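Local coordinates for protein cytochrome c3 (Desulfuromonas acetoxidans, PDB 1HH5) that carries electrons through three covalently bound hemes c in sulfate respiration, passing them from a dehydrogenase to ferredoxin, at residues Val3-Asn8 with Asn12-His17; Cys52-Ser55 with Pro59-Cys62. All coordinates share one frame; numbering follows the deposited sequence. Where two conformers were deposited one is given.

Following the chain from its N terminus, contact 1 forms first: residues V3-N8 run out along one strand, turn, and return as N12-H17, closing a beta hairpin that leads directly into helix 17-24. Contact 2 comes much later, where C52-S55 at helix 50-53 meets P59-C62, closing a short loop ahead of helix 62-65. The two closures are in series, neither nested nor crossed. The centres of contact 1 and contact 2 lie about 15 Å apart and their nearest atoms about 7 Å apart, so they do not touch directly. Hemes relate them instead: F15 of contact 1 lies beside H20, which shares its heme iron with H53 of contact 2.

Contact 1 of 2, residues Val3-Asn8 with Asn12-His17; sequences VVTYEN and NVTFDH. With HEC (heme c), chain B.
Y6 O is gripped by two donors that arrive from opposite faces of its carbonyl plane: V13 N at 3.0 Å and the side-chain amide N8 ND2 at 2.9 Å. They mark the turn end of the N-terminal beta hairpin, whose strands 3-6 and 13-16 run antiparallel with 161° between their directions. Y6 with V13 and V4 with F15 are the hydrogen-bonded pairs, F15 N reaching V4 O at 2.6 Å; T5 and T14 form a non-hydrogen-bonded pair between them, with their side chains on the other face. Next to the turn, N12 uses both ends of its amide. OD1 receives N8 N at 3.2 Å from above the carbonyl plane, while ND2 donates to E7 OE1 at 3.1 Å, meeting it well above the carboxylate plane. E7 OE2 and N12 OD1, two acceptors, come only 2.7 Å apart, which leaves the exact placement of the carboxylate doubtful. Replacing N12 by an alanine is likely to leave N8 N without this acceptor and the E7 carboxylate without its amide donor.

On the heme-facing side the Y6 and F15 side chains lie side by side, Y6 CE2 packing 3.6 Å from F15 CB, and V4 CG1 lies above one face of the tyrosine ring, toward its rim. F15 also places CE2 against heme methyl CMD, and H17 NE2 binds the iron that H30 shares. D16 OD1 caps A19 N at the start of the following helix. With CG anti to its carbonyl carbon (chi1 -56°), Y6 extends its ring to the same heme, where OH donates to propionate oxygen O1D at 2.8 Å.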
ATOM      1  N   VAL A   3      -7.939  -2.283   7.641  1.00 26.22           N
ATOM      2  CA  VAL A   3      -7.641  -3.080   6.459  1.00 25.14           C
ATOM      3  C   VAL A   3      -8.430  -2.533   5.280  1.00 24.10           C
ATOM      4  O   VAL A   3      -9.621  -2.251   5.400  1.00 23.14           O
ATOM      5  CB  VAL A   3      -8.025  -4.557   6.656  1.00 25.76           C
ATOM      6  CG1 VAL A   3      -7.592  -5.367   5.441  1.00 26.06           C
ATOM      7  CG2 VAL A   3      -7.381  -5.100   7.919  1.00 25.90           C
ATOM      8  N   VAL A   4      -7.756  -2.381   4.144  1.00 22.63           N
ATOM      9  CA  VAL A   4      -8.390  -1.866   2.939  1.00 21.77           C
ATOM     10  C   VAL A   4      -8.137  -2.816   1.783  1.00 21.70           C
ATOM     11  O   VAL A   4      -7.012  -3.264   1.578  1.00 21.92           O
ATOM     12  CB  VAL A   4      -7.822  -0.487   2.546  1.00 21.84           C
ATOM     13  CG1 VAL A   4      -8.498   0.010   1.281  1.00 21.77           C
ATOM     14  CG2 VAL A   4      -8.020   0.502   3.685  1.00 22.76           C
ATOM     15  N   THR A   5      -9.187  -3.116   1.029  0.50 20.98           N
ATOM     16  CA  THR A   5      -9.068  -4.010  -0.112  0.50 20.61           C
ATOM     17  C   THR A   5      -9.373  -3.270  -1.403  0.50 20.62           C
ATOM     18  O   THR A   5     -10.388  -2.585  -1.512  0.50 20.72           O
ATOM     19  CB  THR A   5     -10.027  -5.212   0.012  0.50 20.33           C
ATOM     20  OG1 THR A   5      -9.626  -6.027   1.120  0.50 19.40           O
ATOM     21  CG2 THR A   5     -10.004  -6.049  -1.259  0.50 19.83           C
ATOM     22  N   TYR A   6      -8.483  -3.403  -2.377  1.00 21.03           N
ATOM     23  CA  TYR A   6      -8.670  -2.756  -3.654  1.00 21.45           C
ATOM     24  C   TYR A   6      -9.035  -3.830  -4.668  1.00 23.38           C
ATOM     25  O   TYR A   6      -8.160  -4.512  -5.211  1.00 23.31           O
ATOM     26  CB  TYR A   6      -7.388  -2.034  -4.073  1.00 19.73           C
ATOM     27  CG  TYR A   6      -6.895  -1.023  -3.062  1.00 18.35           C
ATOM     28  CD1 TYR A   6      -7.437   0.258  -3.013  1.00 17.04           C
ATOM     29  CD2 TYR A   6      -5.887  -1.348  -2.149  1.00 17.06           C
ATOM     30  CE1 TYR A   6      -6.991   1.199  -2.084  1.00 17.16           C
ATOM     31  CE2 TYR A   6      -5.433  -0.413  -1.216  1.00 16.04           C
ATOM     32  CZ  TYR A   6      -5.990   0.859  -1.191  1.00 16.15           C
ATOM     33  OH  TYR A   6      -5.537   1.801  -0.290  1.00 16.07           O
ATOM     34  N   GLU A   7     -10.336  -3.992  -4.895  1.00 24.22           N
ATOM     35  CA  GLU A   7     -10.848  -4.972  -5.842  1.00 25.59           C
ATOM     36  C   GLU A   7     -10.495  -4.494  -7.243  1.00 25.46           C
ATOM     37  O   GLU A   7     -10.712  -3.331  -7.577  1.00 25.38           O
ATOM     38  CB  GLU A   7     -12.371  -5.104  -5.687  1.00 27.64           C
ATOM     39  CG  GLU A   7     -13.105  -5.730  -6.886  1.00 31.42           C
ATOM     40  CD  GLU A   7     -13.055  -7.255  -6.924  1.00 33.22           C
ATOM     41  OE1 GLU A   7     -13.645  -7.900  -6.028  1.00 35.00           O
ATOM     42  OE2 GLU A   7     -12.432  -7.809  -7.855  1.00 34.68           O
ATOM     43  N   ASN A   8      -9.932  -5.386  -8.052  1.00 24.95           N
ATOM     44  CA  ASN A   8      -9.553  -5.038  -9.416  1.00 25.40           C
ATOM     45  C   ASN A   8      -9.402  -6.287 -10.280  1.00 26.05           C
ATOM     46  O   ASN A   8      -9.387  -7.407  -9.769  1.00 26.79           O
ATOM     47  CB  ASN A   8      -8.249  -4.225  -9.408  1.00 24.93           C
ATOM     48  CG  ASN A   8      -7.054  -5.040  -8.961  1.00 23.63           C
ATOM     49  OD1 ASN A   8      -6.425  -5.727  -9.763  1.00 24.47           O
ATOM     50  ND2 ASN A   8      -6.743  -4.977  -7.671  1.00 23.01           N
ATOM     51  N   ASN A  12      -7.427  -8.762  -6.521  1.00 18.44           N
ATOM     52  CA  ASN A  12      -7.582  -7.896  -5.353  1.00 17.91           C
ATOM     53  C   ASN A  12      -6.317  -7.696  -4.515  1.00 16.72           C
ATOM     54  O   ASN A  12      -5.569  -8.639  -4.253  1.00 16.72           O
ATOM     55  CB  ASN A  12      -8.695  -8.437  -4.452  1.00 19.13           C
ATOM     56  CG  ASN A  12     -10.070  -8.317  -5.086  1.00 20.51           C
ATOM     57  OD1 ASN A  12     -10.198  -8.021  -6.274  1.00 20.95           O
ATOM     58  ND2 ASN A  12     -11.106  -8.555  -4.291  1.00 21.44           N
ATOM     59  N   VAL A  13      -6.092  -6.455  -4.097  1.00 15.23           N
ATOM     60  CA  VAL A  13      -4.948  -6.110  -3.266  1.00 14.88           C
ATOM     61  C   VAL A  13      -5.438  -5.791  -1.854  1.00 15.45           C
ATOM     62  O   VAL A  13      -6.329  -4.959  -1.671  1.00 15.95           O
ATOM     63  CB  VAL A  13      -4.196  -4.866  -3.813  1.00 14.48           C
ATOM     64  CG1 VAL A  13      -2.958  -4.599  -2.977  1.00 13.36           C
ATOM     65  CG2 VAL A  13      -3.824  -5.079  -5.265  1.00 13.74           C
ATOM     66  N   THR A  14      -4.862  -6.459  -0.863  0.50 15.39           N
ATOM     67  CA  THR A  14      -5.240  -6.229   0.525  0.50 15.95           C
ATOM     68  C   THR A  14      -4.200  -5.348   1.208  0.50 15.07           C
ATOM     69  O   THR A  14      -3.046  -5.746   1.364  0.50 14.23           O
ATOM     70  CB  THR A  14      -5.355  -7.554   1.306  0.50 16.61           C
ATOM     71  OG1 THR A  14      -6.392  -8.357   0.733  0.50 19.09           O
ATOM     72  CG2 THR A  14      -5.680  -7.287   2.765  0.50 17.68           C
ATOM     73  N   PHE A  15      -4.615  -4.149   1.604  1.00 14.23           N
ATOM     74  CA  PHE A  15      -3.720  -3.213   2.274  1.00 14.14           C
ATOM     75  C   PHE A  15      -4.022  -3.177   3.762  1.00 13.95           C
ATOM     76  O   PHE A  15      -5.018  -2.589   4.191  1.00 14.51           O
ATOM     77  CB  PHE A  15      -3.879  -1.806   1.692  1.00 12.81           C
ATOM     78  CG  PHE A  15      -3.063  -0.756   2.398  1.00 12.14           C
ATOM     79  CD1 PHE A  15      -1.728  -0.982   2.716  1.00 11.78           C
ATOM     80  CD2 PHE A  15      -3.624   0.475   2.710  1.00 10.60           C
ATOM     81  CE1 PHE A  15      -0.963   0.006   3.331  1.00 10.77           C
ATOM     82  CE2 PHE A  15      -2.872   1.467   3.322  1.00 10.95           C
ATOM     83  CZ  PHE A  15      -1.537   1.230   3.637  1.00 11.91           C
ATOM     84  N   ASP A  16      -3.158  -3.813   4.547  1.00 13.67           N
ATOM     85  CA  ASP A  16      -3.321  -3.852   5.990  1.00 13.44           C
ATOM     86  C   ASP A  16      -2.738  -2.561   6.547  1.00 13.03           C
ATOM     87  O   ASP A  16      -1.552  -2.473   6.871  1.00 12.86           O
ATOM     88  CB  ASP A  16      -2.598  -5.074   6.563  1.00 14.10           C
ATOM     89  CG  ASP A  16      -2.973  -5.350   8.002  1.00 15.09           C
ATOM     90  OD1 ASP A  16      -3.403  -4.411   8.702  1.00 14.94           O
ATOM     91  OD2 ASP A  16      -2.832  -6.511   8.434  1.00 16.49           O
ATOM     92  N   HIS A  17      -3.596  -1.552   6.621  1.00 13.31           N
ATOM     93  CA  HIS A  17      -3.226  -0.229   7.100  1.00 12.93           C
ATOM     94  C   HIS A  17      -2.655  -0.260   8.510  1.00 14.25           C
ATOM     95  O   HIS A  17      -1.649   0.392   8.793  1.00 12.78           O
ATOM     96  CB  HIS A  17      -4.454   0.676   7.045  1.00 12.96           C
ATOM     97  CG  HIS A  17      -4.175   2.106   7.383  1.00 13.77           C
ATOM     98  ND1 HIS A  17      -4.552   2.708   8.563  1.00 14.81           N
ATOM     99  CD2 HIS A  17      -3.571   3.077   6.653  1.00 13.41           C
ATOM    100  CE1 HIS A  17      -4.178   3.995   8.512  1.00 14.79           C
ATOM    101  NE2 HIS A  17      -3.577   4.275   7.373  1.00 13.96           N
TER
HETATM  102 FE   HEC B  69      -2.824   6.062   6.884  1.00 14.74          FE
HETATM  103  CHA HEC B  69      -5.621   6.585   4.946  1.00 15.69           C
HETATM  104  CHB HEC B  69      -4.358   7.652   9.513  1.00 16.04           C
HETATM  105  CHC HEC B  69      -0.209   5.204   8.937  1.00 12.92           C
HETATM  106  CHD HEC B  69      -1.163   4.887   4.186  1.00 12.98           C
HETATM  107  NA  HEC B  69      -4.580   6.945   7.148  1.00 16.32           N
HETATM  108  C1A HEC B  69      -5.612   7.099   6.237  1.00 17.79           C
HETATM  109  C2A HEC B  69      -6.672   7.929   6.778  1.00 19.60           C
HETATM  110  C3A HEC B  69      -6.320   8.223   8.058  1.00 18.72           C
HETATM  111  C4A HEC B  69      -5.036   7.596   8.297  1.00 17.67           C
HETATM  112  CMA HEC B  69      -7.108   9.099   9.039  1.00 20.24           C
HETATM  113  CAA HEC B  69      -7.857   8.506   6.000  1.00 23.01           C
HETATM  114  CBA HEC B  69      -9.252   8.391   6.604  1.00 27.23           C
HETATM  115  CGA HEC B  69      -9.811   6.983   6.552  1.00 29.19           C
HETATM  116  O1A HEC B  69      -9.191   6.066   7.131  1.00 30.23           O
HETATM  117  O2A HEC B  69     -10.882   6.795   5.932  1.00 30.43           O
HETATM  118  NB  HEC B  69      -2.369   6.376   8.785  1.00 14.80           N
HETATM  119  C1B HEC B  69      -3.106   7.110   9.737  1.00 15.06           C
HETATM  120  C2B HEC B  69      -2.461   7.106  11.025  1.00 14.72           C
HETATM  121  C3B HEC B  69      -1.356   6.320  10.898  1.00 14.23           C
HETATM  122  C4B HEC B  69      -1.268   5.907   9.499  1.00 13.50           C
HETATM  123  CMB HEC B  69      -2.861   7.933  12.250  1.00 15.54           C
HETATM  124  CAB HEC B  69      -0.412   5.934  12.024  1.00 14.53           C
HETATM  125  CBB HEC B  69      -1.071   5.059  13.088  1.00 15.87           C
HETATM  126  NC  HEC B  69      -1.038   5.269   6.604  1.00 12.72           N
HETATM  127  C1C HEC B  69      -0.088   4.941   7.558  1.00 13.57           C
HETATM  128  C2C HEC B  69       1.087   4.375   6.933  1.00 12.52           C
HETATM  129  C3C HEC B  69       0.847   4.393   5.578  1.00 12.89           C
HETATM  130  C4C HEC B  69      -0.489   4.901   5.395  1.00 12.04           C
HETATM  131  CMC HEC B  69       2.347   3.906   7.655  1.00 13.50           C
HETATM  132  CAC HEC B  69       1.789   3.973   4.446  1.00 12.42           C
HETATM  133  CBC HEC B  69       2.138   2.487   4.479  1.00 11.55           C
HETATM  134  ND  HEC B  69      -3.313   5.749   4.996  1.00 13.97           N
HETATM  135  C1D HEC B  69      -2.491   5.258   3.990  1.00 13.35           C
HETATM  136  C2D HEC B  69      -3.215   5.129   2.741  1.00 14.19           C
HETATM  137  C3D HEC B  69      -4.473   5.570   2.959  1.00 14.33           C
HETATM  138  C4D HEC B  69      -4.530   5.962   4.363  1.00 14.54           C
HETATM  139  CMD HEC B  69      -2.709   4.547   1.427  1.00 12.68           C
HETATM  140  CAD HEC B  69      -5.632   5.504   1.970  1.00 15.42           C
HETATM  141  CBD HEC B  69      -6.431   4.225   2.203  1.00 15.79           C
HETATM  142  CGD HEC B  69      -7.646   4.118   1.298  1.00 17.98           C
HETATM  143  O1D HEC B  69      -7.492   3.751   0.113  1.00 18.34           O
HETATM  144  O2D HEC B  69      -8.759   4.415   1.777  1.00 18.82           O

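Contact 2 of 2, residues Cys52-Ser55 with Pro59-Cys62; sequences CHKS and PTKC. With HEC (heme c), chain C.
A CXXCH heme-attachment motif ends in this contact: C52 and H53 are its last two residues, and the loop P59-C62 folds back onto the histidine. The covalent link is C52 SG to heme CAC, 1.8 Å long. H53 NE2 binds the heme iron FE at 2.0 Å, with H20 as the other axial ligand. CG of H53 stands anti to the carbonyl carbon (chi1 -72°), which helps to carry the imidazole to the iron and to P59 O. On the far side of the ring, H53 ND1 donates to P59 O at 2.7 Å, a somewhat bent bond, 144° at the hydrogen. Iron on one nitrogen and a carbonyl on the other together restrict the ring's rotation. P59 adds a CH-pi contact, its CD lying over the face of the H53 ring, 3.7 Å from the centroid and 29° off the normal; P59 CD is also 3.4 Å from heme C2A, fitting the proline into the corner between imidazole face and porphyrin. T60 contributes its methyl, CG2 lying 3.8 Å from H53 CB and close to K54 N. C52 O accepts both S55 N and S55 OG. Thus the loop runs from helix 50-53 past the histidine to helix 62-65, where C62 is bonded to the next heme.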
ATOM      1  N   CYS A  52       8.279   2.135  -2.001  1.00 15.10           N
ATOM      2  CA  CYS A  52       8.781   1.820  -0.669  1.00 15.36           C
ATOM      3  C   CYS A  52       9.153   0.347  -0.522  1.00 15.65           C
ATOM      4  O   CYS A  52      10.125   0.010   0.156  1.00 15.87           O
ATOM      5  CB  CYS A  52       7.750   2.170   0.402  1.00 15.69           C
ATOM      6  SG  CYS A  52       8.292   1.675   2.065  1.00 14.12           S
ATOM      7  N   HIS A  53       8.370  -0.529  -1.146  1.00 15.42           N
ATOM      8  CA  HIS A  53       8.624  -1.964  -1.070  1.00 16.74           C
ATOM      9  C   HIS A  53       9.998  -2.368  -1.604  1.00 18.68           C
ATOM     10  O   HIS A  53      10.540  -3.397  -1.219  1.00 18.44           O
ATOM     11  CB  HIS A  53       7.528  -2.735  -1.815  1.00 13.65           C
ATOM     12  CG  HIS A  53       6.206  -2.745  -1.108  1.00 10.66           C
ATOM     13  ND1 HIS A  53       5.063  -3.323  -1.615  1.00  9.42           N
ATOM     14  CD2 HIS A  53       5.856  -2.242   0.102  1.00 10.16           C
ATOM     15  CE1 HIS A  53       4.078  -3.156  -0.722  1.00  8.80           C
ATOM     16  NE2 HIS A  53       4.500  -2.504   0.343  1.00  9.86           N
ATOM     17  N   LYS A  54      10.564  -1.557  -2.487  1.00 21.96           N
ATOM     18  CA  LYS A  54      11.881  -1.858  -3.046  1.00 25.53           C
ATOM     19  C   LYS A  54      13.000  -1.868  -1.999  1.00 27.10           C
ATOM     20  O   LYS A  54      14.118  -2.303  -2.286  1.00 27.51           O
ATOM     21  CB  LYS A  54      12.232  -0.834  -4.117  1.00 26.88           C
ATOM     22  CG  LYS A  54      11.373  -0.884  -5.357  1.00 28.49           C
ATOM     23  CD  LYS A  54      11.526   0.403  -6.144  1.00 30.58           C
ATOM     24  CE  LYS A  54      12.988   0.825  -6.262  1.00 31.71           C
ATOM     25  NZ  LYS A  54      13.815  -0.219  -6.918  1.00 33.44           N
ATOM     26  N   SER A  55      12.698  -1.396  -0.794  0.50 27.76           N
ATOM     27  CA  SER A  55      13.697  -1.349   0.269  0.50 28.70           C
ATOM     28  C   SER A  55      13.490  -2.389   1.369  0.50 29.33           C
ATOM     29  O   SER A  55      14.333  -2.530   2.255  0.50 29.71           O
ATOM     30  CB  SER A  55      13.731   0.049   0.892  0.50 28.69           C
ATOM     31  OG  SER A  55      12.465   0.407   1.417  0.50 28.05           O
ATOM     32  N   PRO A  59       6.237  -6.589  -1.084  1.00 19.99           N
ATOM     33  CA  PRO A  59       6.103  -7.143  -2.430  1.00 19.16           C
ATOM     34  C   PRO A  59       6.318  -6.159  -3.568  1.00 18.87           C
ATOM     35  O   PRO A  59       5.756  -5.062  -3.586  1.00 17.61           O
ATOM     36  CB  PRO A  59       4.690  -7.714  -2.419  1.00 19.75           C
ATOM     37  CG  PRO A  59       3.963  -6.728  -1.574  1.00 19.67           C
ATOM     38  CD  PRO A  59       4.928  -6.518  -0.418  1.00 19.78           C
ATOM     39  N   THR A  60       7.139  -6.576  -4.523  1.00 18.32           N
ATOM     40  CA  THR A  60       7.422  -5.776  -5.696  1.00 18.95           C
ATOM     41  C   THR A  60       6.957  -6.555  -6.925  1.00 19.23           C
ATOM     42  O   THR A  60       6.676  -5.971  -7.965  1.00 19.41           O
ATOM     43  CB  THR A  60       8.930  -5.434  -5.790  1.00 19.34           C
ATOM     44  OG1 THR A  60       9.713  -6.577  -5.425  1.00 20.08           O
ATOM     45  CG2 THR A  60       9.265  -4.283  -4.853  1.00 21.01           C
ATOM     46  N   LYS A  61       6.860  -7.878  -6.791  1.00 19.20           N
ATOM     47  CA  LYS A  61       6.389  -8.731  -7.880  1.00 18.91           C
ATOM     48  C   LYS A  61       4.866  -8.618  -7.940  1.00 17.89           C
ATOM     49  O   LYS A  61       4.209  -8.500  -6.907  1.00 18.29           O
ATOM     50  CB  LYS A  61       6.791 -10.186  -7.626  1.00 20.36           C
ATOM     51  CG  LYS A  61       8.297 -10.399  -7.598  1.00 21.99           C
ATOM     52  CD  LYS A  61       8.689 -11.649  -6.827  1.00 24.60           C
ATOM     53  CE  LYS A  61       8.240 -12.916  -7.510  1.00 26.13           C
ATOM     54  NZ  LYS A  61       8.851 -14.101  -6.836  1.00 27.58           N
ATOM     55  N   CYS A  62       4.311  -8.670  -9.148  1.00 16.43           N
ATOM     56  CA  CYS A  62       2.867  -8.549  -9.350  1.00 15.23           C
ATOM     57  C   CYS A  62       2.016  -9.384  -8.405  1.00 15.15           C
ATOM     58  O   CYS A  62       1.056  -8.882  -7.825  1.00 14.25           O
ATOM     59  CB  CYS A  62       2.491  -8.933 -10.779  1.00 15.89           C
ATOM     60  SG  CYS A  62       3.463  -8.097 -12.058  1.00 15.29           S
TER
HETATM   61 FE   HEC C  70       3.436  -2.275   2.002  1.00 12.06          FE
HETATM   62  CHA HEC C  70       4.293  -5.363   3.195  1.00 13.46           C
HETATM   63  CHB HEC C  70       0.709  -3.685   0.374  1.00 11.06           C
HETATM   64  CHC HEC C  70       2.519   0.792   0.866  1.00  9.56           C
HETATM   65  CHD HEC C  70       6.163  -0.886   3.531  1.00 11.76           C
HETATM   66  NA  HEC C  70       2.676  -4.094   1.827  1.00 11.83           N
HETATM   67  C1A HEC C  70       3.184  -5.274   2.362  1.00 13.31           C
HETATM   68  C2A HEC C  70       2.425  -6.416   1.874  1.00 14.51           C
HETATM   69  C3A HEC C  70       1.423  -5.957   1.085  1.00 13.16           C
HETATM   70  C4A HEC C  70       1.554  -4.519   1.084  1.00 12.11           C
HETATM   71  CMA HEC C  70       0.413  -6.783   0.286  1.00 12.86           C
HETATM   72  CAA HEC C  70       2.833  -7.843   2.075  1.00 18.01           C
HETATM   73  CBA HEC C  70       2.025  -8.678   3.054  1.00 23.63           C
HETATM   74  CGA HEC C  70       1.871  -8.023   4.405  1.00 25.79           C
HETATM   75  O1A HEC C  70       0.877  -7.288   4.603  1.00 28.74           O
HETATM   76  O2A HEC C  70       2.749  -8.236   5.268  1.00 29.40           O
HETATM   77  NB  HEC C  70       1.955  -1.614   0.875  1.00  9.66           N
HETATM   78  C1B HEC C  70       0.913  -2.310   0.273  1.00 10.60           C
HETATM   79  C2B HEC C  70       0.039  -1.422  -0.457  1.00  9.09           C
HETATM   80  C3B HEC C  70       0.500  -0.171  -0.262  1.00  8.72           C
HETATM   81  C4B HEC C  70       1.701  -0.293   0.546  1.00 10.22           C
HETATM   82  CMB HEC C  70      -1.061  -1.851  -1.415  1.00  9.62           C
HETATM   83  CAB HEC C  70      -0.070   1.151  -0.773  1.00  8.63           C
HETATM   84  CBB HEC C  70      -1.534   1.380  -0.414  1.00  8.03           C
HETATM   85  NC  HEC C  70       4.220  -0.450   2.084  1.00 10.44           N
HETATM   86  C1C HEC C  70       3.722   0.703   1.548  1.00 10.97           C
HETATM   87  C2C HEC C  70       4.603   1.830   1.829  1.00 10.41           C
HETATM   88  C3C HEC C  70       5.648   1.364   2.578  1.00 11.24           C
HETATM   89  C4C HEC C  70       5.392  -0.050   2.742  1.00 11.46           C
HETATM   90  CMC HEC C  70       4.397   3.240   1.319  1.00 11.70           C
HETATM   91  CAC HEC C  70       6.872   2.084   3.153  1.00 11.94           C
HETATM   92  CBC HEC C  70       6.784   3.592   3.375  1.00 11.90           C
HETATM   93  ND  HEC C  70       4.881  -2.948   3.120  1.00 11.86           N
HETATM   94  C1D HEC C  70       5.884  -2.229   3.751  1.00 12.51           C
HETATM   95  C2D HEC C  70       6.657  -3.083   4.640  1.00 14.22           C
HETATM   96  C3D HEC C  70       6.217  -4.327   4.429  1.00 15.31           C
HETATM   97  C4D HEC C  70       5.087  -4.265   3.541  1.00 14.06           C
HETATM   98  CMD HEC C  70       7.742  -2.702   5.653  1.00 14.38           C
HETATM   99  CAD HEC C  70       6.984  -5.535   4.916  1.00 19.76           C
HETATM  100  CBD HEC C  70       6.406  -6.244   6.105  1.00 23.51           C
HETATM  101  CGD HEC C  70       7.455  -7.049   6.837  1.00 26.61           C
HETATM  102  O1D HEC C  70       8.292  -7.678   6.156  1.00 28.44           O
HETATM  103  O2D HEC C  70       7.441  -7.054   8.086  1.00 28.49           O